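Local coordinates for putative type I restriction enzyme R protein (Bacteroides fragilis NCTC 9343, PDB 3EVY) that probably serves as part of the R subunit that a type I restriction system needs for its nuclease and ATPase activities, but not for modification, at residues 59-62 / 63-66; 52-55 / 56-60; 14-17 / 18-21. All coordinates share one frame; numbering follows the deposited sequence.

Interaction 1 of 3, residues 59-62 / 63-66; sequences LRNE and VKGY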
ATOM      1  N   LEU A  59       0.840   3.335   6.948  1.00 37.26           N
ATOM      2  CA  LEU A  59       1.622   2.351   7.648  1.00 38.08           C
ATOM      3  C   LEU A  59       3.042   2.326   7.037  1.00 36.97           C
ATOM      4  O   LEU A  59       4.069   2.194   7.736  1.00 37.84           O
ATOM      5  CB  LEU A  59       0.938   0.978   7.541  1.00 38.21           C
ATOM      6  CG  LEU A  59       1.529  -0.271   8.167  1.00 43.25           C
ATOM      7  CD1 LEU A  59       2.028   0.009   9.596  1.00 48.03           C
ATOM      8  CD2 LEU A  59       0.396  -1.396   8.219  1.00 42.08           C
ATOM      9  N   ARG A  60       3.114   2.453   5.732  1.00 37.10           N
ATOM     10  CA  ARG A  60       4.415   2.562   5.079  1.00 36.14           C
ATOM     11  C   ARG A  60       5.188   3.784   5.625  1.00 36.20           C
ATOM     12  O   ARG A  60       6.365   3.701   5.896  1.00 35.78           O
ATOM     13  CB  ARG A  60       4.281   2.665   3.597  1.00 34.94           C
ATOM     14  CG  ARG A  60       5.585   2.450   2.828  1.00 39.18           C
ATOM     15  CD  ARG A  60       5.306   1.569   1.653  1.00 38.68           C
ATOM     16  NE  ARG A  60       6.471   1.381   0.844  1.00 42.89           N
ATOM     17  CZ  ARG A  60       6.744   0.309   0.127  1.00 40.09           C
ATOM     18  NH1 ARG A  60       7.875   0.270  -0.520  1.00 42.01           N
ATOM     19  NH2 ARG A  60       5.953  -0.753   0.133  1.00 38.05           N
ATOM     20  N   ASN A  61       4.533   4.913   5.788  1.00 36.89           N
ATOM     21  CA  ASN A  61       5.227   6.125   6.275  1.00 36.05           C
ATOM     22  C   ASN A  61       5.658   5.949   7.724  1.00 36.40           C
ATOM     23  O   ASN A  61       6.712   6.425   8.165  1.00 37.23           O
ATOM     24  CB  ASN A  61       4.308   7.351   6.091  1.00 35.19           C
ATOM     25  CG  ASN A  61       4.432   7.919   4.698  1.00 39.34           C
ATOM     26  OD1 ASN A  61       5.487   7.745   4.083  1.00 39.61           O
ATOM     27  ND2 ASN A  61       3.353   8.513   4.156  1.00 40.17           N
ATOM     28  N   GLU A  62       4.866   5.184   8.457  1.00 36.21           N
ATOM     29  CA  GLU A  62       5.093   4.877   9.837  1.00 37.43           C
ATOM     30  C   GLU A  62       6.330   4.001  10.019  1.00 37.79           C
ATOM     31  O   GLU A  62       7.196   4.323  10.823  1.00 37.44           O
ATOM     32  CB  GLU A  62       3.813   4.148  10.387  1.00 38.46           C
ATOM     33  CG  GLU A  62       3.948   3.605  11.786  1.00 41.98           C
ATOM     34  CD  GLU A  62       2.601   3.436  12.537  1.00 47.68           C
ATOM     35  OE1 GLU A  62       2.659   3.472  13.768  1.00 49.48           O
ATOM     36  OE2 GLU A  62       1.511   3.232  11.937  1.00 49.58           O
ATOM     37  N   VAL A  63       6.455   2.923   9.254  1.00 37.84           N
ATOM     38  CA  VAL A  63       7.738   2.157   9.264  1.00 37.12           C
ATOM     39  C   VAL A  63       8.936   2.941   8.775  1.00 37.85           C
ATOM     40  O   VAL A  63      10.022   2.688   9.221  1.00 39.25           O
ATOM     41  CB  VAL A  63       7.651   0.744   8.561  1.00 38.09           C
ATOM     42  CG1 VAL A  63       6.507  -0.076   9.200  1.00 38.31           C
ATOM     43  CG2 VAL A  63       7.444   0.914   7.085  1.00 34.74           C
ATOM     44  N   LYS A  64       8.763   3.914   7.874  1.00 37.80           N
ATOM     45  CA  LYS A  64       9.922   4.732   7.489  1.00 37.98           C
ATOM     46  C   LYS A  64      10.338   5.643   8.631  1.00 37.80           C
ATOM     47  O   LYS A  64      11.410   6.274   8.581  1.00 37.48           O
ATOM     48  CB  LYS A  64       9.635   5.559   6.213  1.00 36.80           C
ATOM     49  CG  LYS A  64       9.351   4.704   4.980  1.00 38.31           C
ATOM     50  CD  LYS A  64       9.078   5.519   3.771  1.00 42.93           C
ATOM     51  CE  LYS A  64       9.011   4.615   2.578  1.00 46.42           C
ATOM     52  NZ  LYS A  64       8.739   5.410   1.374  1.00 41.25           N
ATOM     53  N   GLY A  65       9.502   5.740   9.641  1.00 35.48           N
ATOM     54  CA  GLY A  65       9.861   6.546  10.779  1.00 37.23           C
ATOM     55  C   GLY A  65      10.734   5.843  11.830  1.00 37.48           C
ATOM     56  O   GLY A  65      10.878   6.346  12.977  1.00 36.94           O
ATOM     57  N   TYR A  66      11.301   4.680  11.448  1.00 37.54           N
ATOM     58  CA  TYR A  66      12.236   3.930  12.298  1.00 37.33           C
ATOM     59  C   TYR A  66      13.659   3.926  11.724  1.00 36.82           C
ATOM     60  O   TYR A  66      13.868   3.782  10.501  1.00 36.10           O
ATOM     61  CB  TYR A  66      11.781   2.449  12.552  1.00 38.19           C
ATOM     62  CG  TYR A  66      10.574   2.378  13.474  1.00 36.29           C
ATOM     63  CD1 TYR A  66       9.320   2.573  12.978  1.00 36.45           C
ATOM     64  CD2 TYR A  66      10.736   2.218  14.873  1.00 36.50           C
ATOM     65  CE1 TYR A  66       8.205   2.538  13.813  1.00 38.83           C
ATOM     66  CE2 TYR A  66       9.643   2.198  15.717  1.00 38.00           C
ATOM     67  CZ  TYR A  66       8.390   2.335  15.191  1.00 40.72           C
ATOM     68  OH  TYR A  66       7.292   2.310  16.019  1.00 37.50           O
TER
HETATM   69  O   HOH W   1       5.667   5.998   1.938  1.00 45.59           O
HETATM   70  O   HOH W   2       5.475   4.193  15.046  1.00 48.79           O
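Leu59, Arg60 and Glu62 meet Val63, Lys64 and Gly65 in a local contact at the C-terminal end of helix 43-63, where a type I beta turn runs from Val63 to Tyr66. Val63 N donates to Leu59 O at 2.9 Å and Lys64 N to Arg60 O at 3.1 Å, both in the i to i+4 pattern of an alpha helix. Gly65 N then bonds Glu62 O at 3.0 Å, one residue closer in sequence, and arrives from above the carbonyl plane. The buried Val63 sets CG2 3.2 Å from Arg60 O.

The Lys64 chain is extended. Its CG lies anti to its own carbonyl carbon (chi1 -62°), which sends the chain back along the helix past Arg60 O and brings CE to the edge of the Arg60 guanidinium. Both cations form salt bridges to Glu78, whose carboxylate probably offsets their like charges. Arg60 also makes a cation-pi contact with Phe81. One water accepts from Lys64 NZ and donates to Asn61 OD1. A second water links the helix to the turn: it donates to Glu62 OE1 at 3.2 Å and lies 2.8 Å from Tyr66 OH.

Interaction 2 of 3, residues 52-55 / 56-60; sequences LFRA and MLRLR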
ATOM      1  N   LEU A  52      -8.144   1.403   1.113  1.00 43.18           N
ATOM      2  CA  LEU A  52      -7.087   0.468   1.323  1.00 43.23           C
ATOM      3  C   LEU A  52      -5.748   1.121   1.110  1.00 40.65           C
ATOM      4  O   LEU A  52      -4.788   0.846   1.828  1.00 39.86           O
ATOM      5  CB  LEU A  52      -7.189  -0.786   0.399  1.00 43.69           C
ATOM      6  CG  LEU A  52      -8.259  -1.853   0.731  1.00 48.14           C
ATOM      7  CD1 LEU A  52      -8.041  -3.177  -0.036  1.00 51.19           C
ATOM      8  CD2 LEU A  52      -8.304  -2.141   2.227  1.00 49.99           C
ATOM      9  N   PHE A  53      -5.639   1.897   0.048  1.00 38.85           N
ATOM     10  CA  PHE A  53      -4.346   2.407  -0.228  1.00 38.24           C
ATOM     11  C   PHE A  53      -3.976   3.448   0.845  1.00 37.16           C
ATOM     12  O   PHE A  53      -2.811   3.578   1.224  1.00 37.06           O
ATOM     13  CB  PHE A  53      -4.266   3.031  -1.596  1.00 37.91           C
ATOM     14  CG  PHE A  53      -2.842   3.429  -1.951  1.00 39.89           C
ATOM     15  CD1 PHE A  53      -1.954   2.470  -2.460  1.00 39.07           C
ATOM     16  CD2 PHE A  53      -2.395   4.725  -1.726  1.00 41.18           C
ATOM     17  CE1 PHE A  53      -0.632   2.832  -2.781  1.00 37.76           C
ATOM     18  CE2 PHE A  53      -1.035   5.081  -2.029  1.00 38.03           C
ATOM     19  CZ  PHE A  53      -0.208   4.107  -2.559  1.00 38.67           C
ATOM     20  N   ARG A  54      -4.934   4.261   1.280  1.00 37.91           N
ATOM     21  CA  ARG A  54      -4.621   5.229   2.404  1.00 39.21           C
ATOM     22  C   ARG A  54      -4.035   4.563   3.628  1.00 39.03           C
ATOM     23  O   ARG A  54      -3.063   5.030   4.210  1.00 41.25           O
ATOM     24  CB  ARG A  54      -5.842   6.050   2.852  1.00 39.81           C
ATOM     25  CG  ARG A  54      -5.457   7.145   3.910  1.00 43.42           C
ATOM     26  CD  ARG A  54      -6.626   8.046   4.214  1.00 55.60           C
ATOM     27  NE  ARG A  54      -6.199   8.988   5.243  1.00 60.05           N
ATOM     28  CZ  ARG A  54      -7.019   9.783   5.927  1.00 61.35           C
ATOM     29  NH1 ARG A  54      -8.327   9.783   5.680  1.00 60.14           N
ATOM     30  NH2 ARG A  54      -6.501  10.598   6.838  1.00 62.14           N
ATOM     31  N   ALA A  55      -4.588   3.445   4.032  1.00 38.89           N
ATOM     32  CA  ALA A  55      -4.081   2.701   5.191  1.00 38.96           C
ATOM     33  C   ALA A  55      -2.697   2.111   4.984  1.00 37.66           C
ATOM     34  O   ALA A  55      -1.890   2.046   5.906  1.00 35.93           O
ATOM     35  CB  ALA A  55      -5.099   1.488   5.592  1.00 38.53           C
ATOM     36  N   MET A  56      -2.457   1.546   3.806  1.00 36.98           N
ATOM     37  CA  MET A  56      -1.067   1.081   3.459  1.00 37.61           C
ATOM     38  C   MET A  56      -0.132   2.245   3.429  1.00 36.92           C
ATOM     39  O   MET A  56       1.000   2.170   3.939  1.00 38.01           O
ATOM     40  CB  MET A  56      -1.067   0.438   2.011  1.00 36.11           C
ATOM     41  CG  MET A  56      -1.475  -1.080   1.931  1.00 40.19           C
ATOM     42  SD  MET A  56      -0.720  -1.788   0.425  1.00 36.91           S
ATOM     43  CE  MET A  56      -1.089  -0.570  -0.762  1.00 41.30           C
ATOM     44  N   LEU A  57      -0.557   3.353   2.807  1.00 37.56           N
ATOM     45  CA  LEU A  57       0.328   4.509   2.670  1.00 36.23           C
ATOM     46  C   LEU A  57       0.762   5.028   4.126  1.00 37.85           C
ATOM     47  O   LEU A  57       1.927   5.355   4.375  1.00 34.18           O
ATOM     48  CB  LEU A  57      -0.331   5.652   1.847  1.00 36.64           C
ATOM     49  CG  LEU A  57       0.436   7.002   1.996  1.00 37.61           C
ATOM     50  CD1 LEU A  57       1.940   6.927   1.407  1.00 36.87           C
ATOM     51  CD2 LEU A  57      -0.322   8.177   1.312  1.00 39.42           C
ATOM     52  N   ARG A  58      -0.180   5.070   5.053  1.00 36.20           N
ATOM     53  CA  ARG A  58       0.087   5.575   6.427  1.00 37.11           C
ATOM     54  C   ARG A  58       1.010   4.639   7.174  1.00 37.41           C
ATOM     55  O   ARG A  58       1.944   5.095   7.885  1.00 38.50           O
ATOM     56  CB  ARG A  58      -1.238   5.769   7.186  1.00 35.40           C
ATOM     57  CG  ARG A  58      -2.023   6.999   6.724  1.00 35.97           C
ATOM     58  CD  ARG A  58      -3.388   7.164   7.392  1.00 42.56           C
ATOM     59  NE  ARG A  58      -3.249   7.303   8.851  1.00 44.71           N
ATOM     60  CZ  ARG A  58      -3.040   8.460   9.490  1.00 48.15           C
ATOM     61  NH1 ARG A  58      -2.963   9.621   8.826  1.00 42.90           N
ATOM     62  NH2 ARG A  58      -2.909   8.444  10.822  1.00 51.19           N
ATOM     63  N   LEU A  59       0.840   3.335   6.948  1.00 37.26           N
ATOM     64  CA  LEU A  59       1.622   2.351   7.648  1.00 38.08           C
ATOM     65  C   LEU A  59       3.042   2.326   7.037  1.00 36.97           C
ATOM     66  O   LEU A  59       4.069   2.194   7.736  1.00 37.84           O
ATOM     67  CB  LEU A  59       0.938   0.978   7.541  1.00 38.21           C
ATOM     68  CG  LEU A  59       1.529  -0.271   8.167  1.00 43.25           C
ATOM     69  CD1 LEU A  59       2.028   0.009   9.596  1.00 48.03           C
ATOM     70  CD2 LEU A  59       0.396  -1.396   8.219  1.00 42.08           C
ATOM     71  N   ARG A  60       3.114   2.453   5.732  1.00 37.10           N
ATOM     72  CA  ARG A  60       4.415   2.562   5.079  1.00 36.14           C
ATOM     73  C   ARG A  60       5.188   3.784   5.625  1.00 36.20           C
ATOM     74  O   ARG A  60       6.365   3.701   5.896  1.00 35.78           O
ATOM     75  CB  ARG A  60       4.281   2.665   3.597  1.00 34.94           C
ATOM     76  CG  ARG A  60       5.585   2.450   2.828  1.00 39.18           C
ATOM     77  CD  ARG A  60       5.306   1.569   1.653  1.00 38.68           C
ATOM     78  NE  ARG A  60       6.471   1.381   0.844  1.00 42.89           N
ATOM     79  CZ  ARG A  60       6.744   0.309   0.127  1.00 40.09           C
ATOM     80  NH1 ARG A  60       7.875   0.270  -0.520  1.00 42.01           N
ATOM     81  NH2 ARG A  60       5.953  -0.753   0.133  1.00 38.05           N
TER
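The Phe53 ring meets Met56 and Leu57 one turn further along the same alpha helix. Both approach the ring obliquely. Met56 CE comes to CD1 at 3.6 Å, and Leu57 CB lies 4.0 Å from CE2, across the ring. The rings of Phe81 and Tyr88, on helix 78-91, also meet Phe53. With CG anti to the backbone N (chi1 -173°), the Phe53 ring leans along the helix toward Met56 and Leu57. The Met56 side chain crosses it at about a right angle. The bend at its last torsion (chi3 -46°) turns CE to the ring, while Met23 and Phe27 of helix 12-30 touch the same side chain. Buried Phe53 and Met56 thus tie helix 43-63 to a helix on each of two flanks.

The exposed flat groups are two guanidinium groups. Arg54 and Arg58 lie side by side and point the same way, with Arg58 CD 4.0 Å from Arg54 NE. Their planes are 84° apart, and Arg54 NH2 comes within 4.2 Å of Arg58 NH1. These like charges would be expected to repel mildly.

Four i to i+4 backbone bonds support this amphipathic helix. Leu57 N reaches Phe53 O at 2.8 Å, and Leu57 CB also rests against that oxygen. Met56 N bonds Leu52 O, and Arg58 N bonds Arg54 O. The last is longer: Leu59 N donates to Ala55 O at 3.2 Å from above the carbonyl plane.

Interaction 3 of 3, residues 14-17 / 18-21; sequences EKLV and ERFN
Residues 14-17 and 18-21 form one continuous run of alpha helix, bonded at every step. Glu18 N donates to Glu14 O, Arg19 N to Lys15 O, Phe20 N to Leu16 O and Asn21 N to Val17 O, at 2.9 to 3.2 Å.

Leu16 and Arg19 lie side by side and point the same way. Arg19 bends at chi3 (68°), and its NH1 comes 3.3 Å from Leu16 CD2. The guanidinium meets this methyl obliquely. Leu16 also packs on Leu59, Glu62 and Val63 of helix 43-63.

Val17 and Asn21 run alongside each other too, with Val17 CG1 3.8 Å from Asn21 ND2. Asn21 CG stands 3.4 Å from Val17 O. The amide bonds elsewhere: OD1 accepts from Thr75 N and ND2 donates to Asp73 O. It therefore ties this helix to the loop before helix 78-91. Asn21 OD1 also lies in plane at the edge of the Phe20 ring. Phe20 starts against Leu16 O, then carries its ring away to Arg60 and Leu74. With Leu16 and Phe20 buried, and Lys15, Glu18 and Arg19 exposed, this is an amphipathic helix in a modelled region built of helices and loops, with no strand.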
ATOM      1  N   GLU A  14       9.209  -4.378  13.726  1.00 46.35           N
ATOM      2  CA  GLU A  14       8.993  -5.704  13.188  1.00 47.65           C
ATOM      3  C   GLU A  14       7.524  -5.993  13.170  1.00 47.12           C
ATOM      4  O   GLU A  14       7.016  -6.485  12.154  1.00 47.20           O
ATOM      5  CB  GLU A  14       9.693  -6.744  14.085  1.00 48.20           C
ATOM      6  CG  GLU A  14      11.221  -6.440  14.296  1.00 56.04           C
ATOM      7  CD  GLU A  14      11.936  -7.375  15.293  1.00 61.82           C
ATOM      8  OE1 GLU A  14      12.933  -8.009  14.845  1.00 62.05           O
ATOM      9  OE2 GLU A  14      11.507  -7.455  16.492  1.00 65.05           O
ATOM     10  N   LYS A  15       6.837  -5.650  14.271  1.00 45.79           N
ATOM     11  CA  LYS A  15       5.356  -5.715  14.339  1.00 46.53           C
ATOM     12  C   LYS A  15       4.680  -4.978  13.193  1.00 44.59           C
ATOM     13  O   LYS A  15       3.775  -5.527  12.551  1.00 45.00           O
ATOM     14  CB  LYS A  15       4.804  -5.153  15.670  1.00 47.80           C
ATOM     15  CG  LYS A  15       4.617  -6.190  16.801  1.00 54.78           C
ATOM     16  CD  LYS A  15       4.176  -5.541  18.131  1.00 61.40           C
ATOM     17  CE  LYS A  15       5.276  -4.671  18.738  1.00 66.14           C
ATOM     18  NZ  LYS A  15       4.801  -3.690  19.764  1.00 69.16           N
ATOM     19  N   LEU A  16       5.043  -3.717  12.968  1.00 42.60           N
ATOM     20  CA  LEU A  16       4.405  -2.945  11.911  1.00 42.24           C
ATOM     21  C   LEU A  16       4.735  -3.491  10.484  1.00 42.87           C
ATOM     22  O   LEU A  16       3.928  -3.334   9.556  1.00 43.63           O
ATOM     23  CB  LEU A  16       4.795  -1.464  12.000  1.00 40.53           C
ATOM     24  CG  LEU A  16       4.461  -0.635  13.261  1.00 42.64           C
ATOM     25  CD1 LEU A  16       5.468   0.611  13.459  1.00 38.54           C
ATOM     26  CD2 LEU A  16       3.018  -0.113  13.195  1.00 39.65           C
ATOM     27  N   VAL A  17       5.952  -3.987  10.290  1.00 43.12           N
ATOM     28  CA  VAL A  17       6.339  -4.580   8.996  1.00 43.11           C
ATOM     29  C   VAL A  17       5.462  -5.783   8.704  1.00 43.60           C
ATOM     30  O   VAL A  17       4.980  -5.931   7.589  1.00 43.11           O
ATOM     31  CB  VAL A  17       7.851  -4.974   8.938  1.00 44.23           C
ATOM     32  CG1 VAL A  17       8.174  -5.940   7.757  1.00 41.50           C
ATOM     33  CG2 VAL A  17       8.740  -3.742   8.874  1.00 41.03           C
ATOM     34  N   GLU A  18       5.201  -6.613   9.728  1.00 44.19           N
ATOM     35  CA  GLU A  18       4.342  -7.784   9.565  1.00 46.08           C
ATOM     36  C   GLU A  18       2.908  -7.403   9.191  1.00 45.59           C
ATOM     37  O   GLU A  18       2.347  -7.962   8.267  1.00 45.84           O
ATOM     38  CB  GLU A  18       4.334  -8.590  10.870  1.00 48.38           C
ATOM     39  CG  GLU A  18       3.467  -9.824  10.756  1.00 56.34           C
ATOM     40  CD  GLU A  18       3.439 -10.610  12.053  1.00 65.16           C
ATOM     41  OE1 GLU A  18       4.475 -10.604  12.778  1.00 67.20           O
ATOM     42  OE2 GLU A  18       2.363 -11.203  12.336  1.00 71.25           O
ATOM     43  N   ARG A  19       2.310  -6.457   9.916  1.00 44.94           N
ATOM     44  CA  ARG A  19       1.048  -5.856   9.540  1.00 44.94           C
ATOM     45  C   ARG A  19       1.057  -5.284   8.083  1.00 44.15           C
ATOM     46  O   ARG A  19       0.075  -5.432   7.351  1.00 44.16           O
ATOM     47  CB  ARG A  19       0.690  -4.676  10.451  1.00 45.21           C
ATOM     48  CG  ARG A  19      -0.059  -5.047  11.712  1.00 51.98           C
ATOM     49  CD  ARG A  19      -0.066  -3.895  12.763  1.00 59.87           C
ATOM     50  NE  ARG A  19      -0.874  -2.776  12.275  1.00 64.58           N
ATOM     51  CZ  ARG A  19      -0.839  -1.547  12.777  1.00 66.82           C
ATOM     52  NH1 ARG A  19      -0.062  -1.271  13.818  1.00 68.30           N
ATOM     53  NH2 ARG A  19      -1.608  -0.601  12.248  1.00 69.97           N
ATOM     54  N   PHE A  20       2.103  -4.554   7.712  1.00 42.04           N
ATOM     55  CA  PHE A  20       2.114  -3.920   6.346  1.00 40.93           C
ATOM     56  C   PHE A  20       2.070  -5.031   5.289  1.00 41.05           C
ATOM     57  O   PHE A  20       1.337  -4.931   4.291  1.00 41.87           O
ATOM     58  CB  PHE A  20       3.381  -3.083   6.084  1.00 38.60           C
ATOM     59  CG  PHE A  20       3.381  -2.492   4.683  1.00 37.36           C
ATOM     60  CD1 PHE A  20       2.697  -1.330   4.419  1.00 33.39           C
ATOM     61  CD2 PHE A  20       3.882  -3.212   3.619  1.00 34.31           C
ATOM     62  CE1 PHE A  20       2.588  -0.858   3.121  1.00 35.43           C
ATOM     63  CE2 PHE A  20       3.803  -2.714   2.328  1.00 36.09           C
ATOM     64  CZ  PHE A  20       3.171  -1.558   2.087  1.00 34.54           C
ATOM     65  N   ASN A  21       2.844  -6.091   5.536  1.00 40.14           N
ATOM     66  CA  ASN A  21       2.996  -7.140   4.537  1.00 42.69           C
ATOM     67  C   ASN A  21       1.708  -7.971   4.361  1.00 43.72           C
ATOM     68  O   ASN A  21       1.381  -8.452   3.242  1.00 43.74           O
ATOM     69  CB  ASN A  21       4.221  -8.012   4.814  1.00 40.91           C
ATOM     70  CG  ASN A  21       5.523  -7.315   4.480  1.00 41.57           C
ATOM     71  OD1 ASN A  21       5.542  -6.272   3.767  1.00 37.71           O
ATOM     72  ND2 ASN A  21       6.616  -7.883   4.932  1.00 39.05           N
TER

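How the interactions relate
Along the chain, interaction 3 comes first, on helix 12-30. Interaction 2 follows on helix 43-63, and interaction 1 ends that helix and enters the loop before helix 78-91. Interactions 1 and 2 overlap in Leu59 and Arg60, and their centres are about 10 Å apart. Interaction 3 lies about 10 Å from interaction 1 and about 12 Å from interaction 2, centre to centre. It touches both across the helix interface: Val63 CG1 meets Leu16 CB at 3.6 Å, and Arg60 NH2 meets Phe20 CZ at 3.5 Å. All three fall in the C-terminal family region of the R subunit. Together they mark where helix 12-30 packs on helix 43-63 and on the start of the loop that follows it.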